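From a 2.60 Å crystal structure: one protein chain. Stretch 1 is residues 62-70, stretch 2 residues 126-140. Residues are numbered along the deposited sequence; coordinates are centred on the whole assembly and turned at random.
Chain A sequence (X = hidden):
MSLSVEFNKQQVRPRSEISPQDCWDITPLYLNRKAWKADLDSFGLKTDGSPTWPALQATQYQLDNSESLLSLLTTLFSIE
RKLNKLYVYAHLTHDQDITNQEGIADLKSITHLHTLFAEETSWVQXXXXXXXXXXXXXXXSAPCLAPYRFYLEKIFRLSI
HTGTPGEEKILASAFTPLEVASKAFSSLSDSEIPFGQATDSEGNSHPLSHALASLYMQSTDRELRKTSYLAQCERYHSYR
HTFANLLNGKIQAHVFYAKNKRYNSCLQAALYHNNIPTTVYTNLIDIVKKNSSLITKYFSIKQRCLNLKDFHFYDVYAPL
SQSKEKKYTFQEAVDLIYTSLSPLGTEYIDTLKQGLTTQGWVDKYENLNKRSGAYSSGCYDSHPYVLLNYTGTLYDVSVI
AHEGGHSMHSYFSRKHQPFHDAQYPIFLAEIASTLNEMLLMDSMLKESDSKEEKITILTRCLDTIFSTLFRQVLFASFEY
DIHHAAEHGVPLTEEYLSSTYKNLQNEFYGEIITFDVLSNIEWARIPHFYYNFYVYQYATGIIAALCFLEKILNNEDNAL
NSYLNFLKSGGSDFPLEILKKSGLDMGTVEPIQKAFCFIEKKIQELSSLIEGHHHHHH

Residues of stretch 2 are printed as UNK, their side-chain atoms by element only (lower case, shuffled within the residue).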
# COMPACT_ATOMS: atom_id res chain seq x y z
N GLN A 62 22.38 23.69 -19.65
CA GLN A 62 21.97 23.69 -21.05
C GLN A 62 21.36 22.33 -21.35
O GLN A 62 22.08 21.36 -21.57
CB GLN A 62 23.16 23.94 -21.99
CG GLN A 62 23.83 25.29 -21.81
CD GLN A 62 24.80 25.31 -20.63
OE1 GLN A 62 25.72 24.47 -20.54
NE2 GLN A 62 24.60 26.26 -19.71
N LEU A 63 20.04 22.26 -21.35
CA LEU A 63 19.37 20.98 -21.46
C LEU A 63 19.34 20.37 -22.86
O LEU A 63 18.83 19.26 -23.04
CB LEU A 63 17.96 21.09 -20.91
CG LEU A 63 18.00 21.36 -19.41
CD1 LEU A 63 16.62 21.75 -18.92
CD2 LEU A 63 18.58 20.19 -18.63
N ASP A 64 19.88 21.07 -23.85
CA ASP A 64 20.04 20.44 -25.15
C ASP A 64 21.38 19.71 -25.22
O ASP A 64 21.78 19.22 -26.28
CB ASP A 64 19.85 21.44 -26.30
CG ASP A 64 20.82 22.61 -26.25
OD1 ASP A 64 21.56 22.77 -25.24
OD2 ASP A 64 20.85 23.38 -27.23
N ASN A 65 22.05 19.60 -24.08
CA ASN A 65 23.37 19.01 -24.02
C ASN A 65 23.48 17.89 -22.97
O ASN A 65 23.49 18.14 -21.77
CB ASN A 65 24.38 20.11 -23.71
CG ASN A 65 25.79 19.60 -23.63
OD1 ASN A 65 26.12 18.72 -22.83
ND2 ASN A 65 26.65 20.18 -24.45
N SER A 66 23.59 16.66 -23.44
CA SER A 66 23.52 15.52 -22.56
C SER A 66 24.54 15.55 -21.44
O SER A 66 24.32 14.96 -20.39
CB SER A 66 23.65 14.23 -23.35
OG SER A 66 22.59 14.16 -24.29
N GLU A 67 25.65 16.23 -21.65
CA GLU A 67 26.67 16.27 -20.61
C GLU A 67 26.26 17.20 -19.48
O GLU A 67 26.62 16.98 -18.32
CB GLU A 67 28.04 16.63 -21.17
CG GLU A 67 29.16 16.47 -20.13
CD GLU A 67 30.51 16.09 -20.73
OE1 GLU A 67 31.56 16.58 -20.23
OE2 GLU A 67 30.52 15.30 -21.71
N SER A 68 25.51 18.24 -19.81
CA SER A 68 25.01 19.16 -18.81
C SER A 68 23.95 18.48 -17.95
O SER A 68 23.96 18.57 -16.72
CB SER A 68 24.42 20.40 -19.48
OG SER A 68 24.40 21.47 -18.55
N LEU A 69 23.04 17.80 -18.63
CA LEU A 69 21.96 17.08 -17.98
C LEU A 69 22.56 16.04 -17.07
O LEU A 69 22.14 15.89 -15.93
CB LEU A 69 21.09 16.45 -19.04
CG LEU A 69 19.88 15.61 -18.70
CD1 LEU A 69 19.00 16.32 -17.70
CD2 LEU A 69 19.12 15.37 -20.02
N LEU A 70 23.58 15.34 -17.53
CA LEU A 70 24.19 14.35 -16.68
C LEU A 70 24.71 15.03 -15.43
O LEU A 70 24.59 14.52 -14.33
CB LEU A 70 25.31 13.62 -17.40
CG LEU A 70 26.25 12.91 -16.40
CD1 LEU A 70 25.63 11.62 -15.87
CD2 LEU A 70 27.56 12.64 -17.04
N UNK A 126 9.45 20.28 -15.44
CA UNK A 126 8.76 20.82 -16.62
C UNK A 126 9.70 21.27 -17.73
O UNK A 126 9.29 21.30 -18.90
c UNK A 126 7.94 22.00 -16.06
c UNK A 126 9.45 21.23 -14.31
c UNK A 126 8.65 22.42 -14.84
N UNK A 127 10.94 21.63 -17.40
CA UNK A 127 11.92 21.97 -18.44
C UNK A 127 12.23 20.75 -19.30
O UNK A 127 12.40 20.88 -20.52
c UNK A 127 13.21 22.52 -17.83
N UNK A 128 12.29 19.57 -18.66
CA UNK A 128 12.52 18.31 -19.36
C UNK A 128 11.33 17.87 -20.19
O UNK A 128 11.49 17.56 -21.37
c UNK A 128 12.87 17.20 -18.37
c UNK A 128 14.43 16.47 -16.47
c UNK A 128 14.23 17.39 -17.70
c UNK A 128 15.30 17.17 -18.74
N UNK A 129 10.14 17.85 -19.60
CA UNK A 129 8.97 17.42 -20.33
C UNK A 129 8.65 18.34 -21.49
O UNK A 129 7.86 17.99 -22.35
o UNK A 129 7.42 18.55 -18.82
c UNK A 129 7.93 16.25 -18.39
c UNK A 129 7.71 17.29 -19.44
N UNK A 130 9.27 19.51 -21.53
CA UNK A 130 9.03 20.39 -22.68
C UNK A 130 10.16 20.46 -23.74
O UNK A 130 10.10 21.30 -24.64
o UNK A 130 9.73 22.38 -21.57
c UNK A 130 8.63 21.78 -22.20
N UNK A 131 11.18 19.61 -23.66
CA UNK A 131 12.14 19.45 -24.77
C UNK A 131 11.46 18.88 -26.01
O UNK A 131 10.47 18.16 -25.90
c UNK A 131 13.25 18.50 -24.36
c UNK A 131 13.93 19.00 -23.11
c UNK A 131 15.09 18.13 -22.78
c UNK A 131 14.38 20.43 -23.38
N UNK A 132 12.01 19.16 -27.19
CA UNK A 132 11.47 18.57 -28.44
C UNK A 132 11.53 17.04 -28.42
O UNK A 132 12.17 16.44 -27.54
c UNK A 132 12.27 19.07 -29.63
o UNK A 132 13.55 18.45 -29.66
N UNK A 133 10.88 16.40 -29.39
CA UNK A 133 10.98 14.94 -29.51
C UNK A 133 12.41 14.56 -29.84
O UNK A 133 12.94 13.57 -29.34
c UNK A 133 8.59 14.60 -30.33
o UNK A 133 7.89 13.91 -32.50
c UNK A 133 10.06 14.40 -30.61
o UNK A 133 7.07 15.81 -31.71
c UNK A 133 7.79 14.79 -31.61
N UNK A 134 13.02 15.36 -30.70
CA UNK A 134 14.36 15.10 -31.16
C UNK A 134 15.36 15.07 -30.00
O UNK A 134 16.14 14.12 -29.87
c UNK A 134 14.75 16.16 -32.20
o UNK A 134 16.15 16.42 -32.12
N UNK A 135 15.32 16.11 -29.17
CA UNK A 135 16.13 16.16 -27.94
C UNK A 135 15.83 15.02 -26.97
O UNK A 135 16.76 14.44 -26.37
c UNK A 135 16.77 18.57 -27.83
c UNK A 135 15.90 17.48 -27.22
c UNK A 135 16.62 19.88 -27.08
c UNK A 135 18.19 18.06 -27.79
N UNK A 136 14.55 14.72 -26.78
CA UNK A 136 14.15 13.58 -25.97
C UNK A 136 14.98 12.39 -26.47
O UNK A 136 15.71 11.75 -25.69
c UNK A 136 12.62 13.29 -26.06
c UNK A 136 11.74 14.43 -25.49
c UNK A 136 12.27 15.05 -24.25
c UNK A 136 12.26 11.95 -25.42
N UNK A 137 14.88 12.09 -27.77
CA UNK A 137 15.54 10.89 -28.31
C UNK A 137 17.05 10.98 -28.20
O UNK A 137 17.71 9.98 -27.92
c UNK A 137 15.09 10.58 -29.75
N UNK A 138 17.61 12.18 -28.36
CA UNK A 138 19.04 12.33 -28.20
C UNK A 138 19.48 11.93 -26.80
O UNK A 138 20.53 11.31 -26.63
c UNK A 138 21.28 15.54 -28.04
c UNK A 138 20.94 14.02 -28.10
c UNK A 138 19.49 13.75 -28.50
o UNK A 138 20.87 16.32 -28.92
n UNK A 138 22.02 15.95 -27.00
N UNK A 139 18.67 12.28 -25.80
CA UNK A 139 19.01 11.99 -24.41
C UNK A 139 18.80 10.52 -24.06
O UNK A 139 19.57 9.94 -23.30
n UNK A 139 19.96 14.62 -23.28
c UNK A 139 18.63 14.27 -23.39
c UNK A 139 18.19 12.85 -23.46
n UNK A 139 18.84 16.45 -23.32
c UNK A 139 17.93 15.42 -23.42
c UNK A 139 20.06 15.94 -23.25
N UNK A 140 17.74 9.93 -24.60
CA UNK A 140 17.47 8.52 -24.36
C UNK A 140 18.51 7.64 -25.07
O UNK A 140 18.64 6.46 -24.77
c UNK A 140 15.04 8.89 -23.95
c UNK A 140 16.05 8.14 -24.80
c UNK A 140 15.33 8.67 -22.47
c UNK A 140 13.61 8.47 -24.28

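Position 126 has three side-chain carbons that close a ring onto the backbone N, beyond reach of stretch 1: Pro-126. Position 127 carries a single carbon, CB, which points toward stretch 1 and lies 3.7 Å from Leu-63 CD1, a methyl-to-methyl contact at the helix surface. It is Ala-127.

Position 128 has four carbons forked at the second. CA-to-CB runs sideways, but the end comes nearer, and one terminal carbon sits 3.9 Å from Leu-69 CD1 and 4.5 Å from Leu-63 CD2, touching both leucines. The fork is the pattern of leucine, so this is Leu-128, and the touching carbon is CD2.

At 129 one carbon carries an oxygen and a carbon, with no contact to stretch 1: Thr-129. Position 130, one carbon then one oxygen, is Ser-130; its OG donates to Pro-126 O at 2.9 Å, a bond local to its own stretch. Position 131 again shows four carbons forked at the second. It points toward stretch 1, one terminal carbon 3.9 Å from Leu-63 O and the other 4.4 Å from Leu-63 CB. The count and fork make it Leu-131, the two carbons being CD1 and CD2 in that order.

Position 132 is one carbon and one oxygen, and the oxygen lies 3.0 Å from the backbone N of position 135. This is Ser-132, the N-cap of the second helix, accepting that N-H through OG. Position 133, three carbons with two oxygens on the third, is Glu-133, far from stretch 1. Position 134, one carbon then one oxygen, is Ser-134, which touches a crystal neighbour instead.

Position 135 has four carbons forked at the second and is directed toward stretch 1; a terminal carbon packs 3.7 Å from Asp-64 CB, against the aliphatic base of an acidic side chain whose end leads away. By its fork it is Leu-135, and that carbon is CD1. Position 136, four carbons forked at the first with one arm two carbons long, is Ile-136, and position 137, a lone carbon, is Ala-137; neither reaches across.

Position 138 has three carbons, the third bearing one oxygen and one nitrogen. The extended chain brings the nitrogen to Asp-64 O at 3.4 Å and Ser-66 OG at 3.3 Å. This is Gln-138, and NE2 makes both weak hydrogen bonds.

Position 139 is one carbon followed by a five-membered ring of three carbons and two nitrogens. One nitrogen lies 2.8 Å from Leu-63 O, the other 2.9 Å from Ser-66 OG, and Leu-69 CD2 lies over one face, 3.3 Å from the ring centroid and nearly on its normal. This is His-139: NE2 donates to Leu-63 O, while ND1 shares a hydrogen bond with Ser-66 OG. Position 140, four carbons forked at the second, is Leu-140, out of reach.

The contact works by giving one ring two kinds of partner: polar atoms near its plane, a methyl over its face. Asn-65 helps hold the local frame, its OD1 capping the helix by accepting from Ser-68 N at 3.1 Å. Around Leu-63, Ala-127, Leu-128 and Leu-131 supply an apolar patch. The rule to read is a buried histidine with both nitrogens satisfied, beside leucines that pack on one another and, at Leu-69, on the ring face.

Stretch 2 126-140: PALTSLSESLIAQHL
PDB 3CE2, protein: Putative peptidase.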